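Putative xanthine dehydrogenase YAGS fad-binding subunit (Escherichia coli, PDB 5G5G) probably oxidises aldehydes in a three-chain periplasmic molybdenum enzyme, in which this chain holds the molybdenum centre and its pterin cytosine dinucleotide. Local coordinates at residues Ala705-Asn708 against Ile712-Arg715. Residues are numbered along the deposited sequence; the frame is centred on the assembly and turned at random.
Sequences AVYN and IRVR
Tyr707 and Arg713 meet ring on guanidinium: the two planes lie 6° apart with centres 3.6 Å from each other, and the cation sits over a ring face, which meets the geometry of a cation-pi stack. At the root of the tyrosine, CB lies 3.9 Å from Ile712 O, a backbone atom of the turning chain. With CG anti to the backbone N (chi1 175°), the ring is laid beside Arg713. Tyr707 CG then lies 3.6 Å from Arg713 NE. On one flank of the ring CD2 comes 3.4 Å from Arg713 CZ, and farther out CE2 is 3.4 Å from Arg713 NH2. Arg713 NE also lies over CD1 and CE1 on the other flank, where Tyr707 CD1 is 3.6 Å from Ile712 N and CE1 is 3.8 Å from Arg713 CG. The arginine follows this surface because its chain bends at chi2 (-79°), which sets CD over the same face in a CH-pi contact, 4.0 Å from the Tyr707 ring centroid. The contact joins the last turns of helix 698-710 to the loop that follows it, where the chain turns back. Tyr707 CZ still lies under Arg713 NE; beyond it, the hydroxyl hydrogen-bonds to Glu370, whose other carboxylate oxygen forms a salt bridge with Arg713 NH2; Asp366 takes NH1, and both acids belong to helix 354-372. Putting a leucine at Tyr707 would probably deprive the guanidinium of its flat aromatic support and Glu370 of its hydroxyl partner, leaving Arg713 positioned mainly by its two carboxylates.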
loop_
_atom_site.group_PDB
_atom_site.type_symbol
_atom_site.label_atom_id
_atom_site.label_comp_id
_atom_site.label_asym_id
_atom_site.label_seq_id
_atom_site.Cartn_x
_atom_site.Cartn_y
_atom_site.Cartn_z
ATOM N N ALA C 705 -6.504 -7.702 -21.407
ATOM C CA ALA C 705 -7.947 -7.403 -21.323
ATOM C C ALA C 705 -8.247 -5.993 -21.766
ATOM O O ALA C 705 -9.239 -5.756 -22.433
ATOM C CB ALA C 705 -8.487 -7.657 -19.892
ATOM N N VAL C 706 -7.413 -5.024 -21.363
ATOM C CA VAL C 706 -7.546 -3.653 -21.879
ATOM C C VAL C 706 -7.400 -3.579 -23.401
ATOM O O VAL C 706 -8.179 -2.886 -24.071
ATOM C CB VAL C 706 -6.556 -2.686 -21.192
ATOM C CG1 VAL C 706 -6.526 -1.338 -21.893
ATOM C CG2 VAL C 706 -6.875 -2.525 -19.681
ATOM N N TYR C 707 -6.422 -4.322 -23.939
ATOM C CA TYR C 707 -6.306 -4.417 -25.386
ATOM C C TYR C 707 -7.589 -4.987 -26.005
ATOM O O TYR C 707 -8.115 -4.456 -27.005
ATOM C CB TYR C 707 -5.116 -5.254 -25.825
ATOM C CG TYR C 707 -5.105 -5.440 -27.330
ATOM C CD1 TYR C 707 -4.838 -4.367 -28.174
ATOM C CD2 TYR C 707 -5.383 -6.672 -27.916
ATOM C CE1 TYR C 707 -4.855 -4.500 -29.561
ATOM C CE2 TYR C 707 -5.394 -6.794 -29.299
ATOM C CZ TYR C 707 -5.134 -5.713 -30.103
ATOM O OH TYR C 707 -5.139 -5.832 -31.452
ATOM N N ASN C 708 -8.064 -6.100 -25.455
ATOM C CA ASN C 708 -9.277 -6.698 -25.985
ATOM C C ASN C 708 -10.462 -5.703 -25.873
ATOM O O ASN C 708 -11.334 -5.630 -26.748
ATOM C CB ASN C 708 -9.586 -7.999 -25.262
ATOM C CG ASN C 708 -10.836 -8.682 -25.793
ATOM O OD1 ASN C 708 -11.879 -8.690 -25.141
ATOM N ND2 ASN C 708 -10.756 -9.206 -27.014
ATOM N N ILE C 712 -6.215 -1.053 -28.096
ATOM C CA ILE C 712 -5.012 -0.252 -27.854
ATOM C C ILE C 712 -3.995 -1.055 -27.043
ATOM O O ILE C 712 -4.268 -1.469 -25.871
ATOM C CB ILE C 712 -5.350 1.066 -27.100
ATOM C CG1 ILE C 712 -6.500 1.813 -27.764
ATOM C CG2 ILE C 712 -4.072 1.919 -26.894
ATOM C CD1 ILE C 712 -7.124 2.882 -26.853
ATOM N N ARG C 713 -2.815 -1.303 -27.640
ATOM C CA ARG C 713 -1.710 -1.917 -26.904
ATOM C C ARG C 713 -0.927 -0.863 -26.166
ATOM O O ARG C 713 -0.569 0.166 -26.747
ATOM C CB ARG C 713 -0.744 -2.610 -27.835
ATOM C CG ARG C 713 -1.310 -3.802 -28.532
ATOM C CD ARG C 713 -1.324 -5.006 -27.622
ATOM N NE ARG C 713 -1.761 -6.155 -28.404
ATOM C CZ ARG C 713 -2.086 -7.335 -27.883
ATOM N NH1 ARG C 713 -2.067 -7.544 -26.582
ATOM N NH2 ARG C 713 -2.462 -8.306 -28.695
ATOM N N VAL C 714 -0.724 -1.054 -24.876
ATOM C CA VAL C 714 0.101 -0.143 -24.115
ATOM C C VAL C 714 1.229 -0.986 -23.512
ATOM O O VAL C 714 0.984 -1.940 -22.742
ATOM C CB VAL C 714 -0.707 0.530 -22.989
ATOM C CG1 VAL C 714 0.189 1.440 -22.145
ATOM C CG2 VAL C 714 -1.898 1.266 -23.588
ATOM N N ARG C 715 2.462 -0.613 -23.830
ATOM C CA ARG C 715 3.605 -1.449 -23.437
ATOM C C ARG C 715 4.467 -0.835 -22.340
ATOM O O ARG C 715 5.460 -1.420 -21.940
ATOM C CB ARG C 715 4.436 -1.764 -24.690
ATOM C CG ARG C 715 3.648 -2.382 -25.820
ATOM C CD ARG C 715 4.557 -2.854 -26.930
ATOM N NE ARG C 715 3.772 -3.458 -27.979
ATOM C CZ ARG C 715 3.129 -2.789 -28.931
ATOM N NH1 ARG C 715 3.241 -1.464 -29.036
ATOM N NH2 ARG C 715 2.435 -3.460 -29.836
#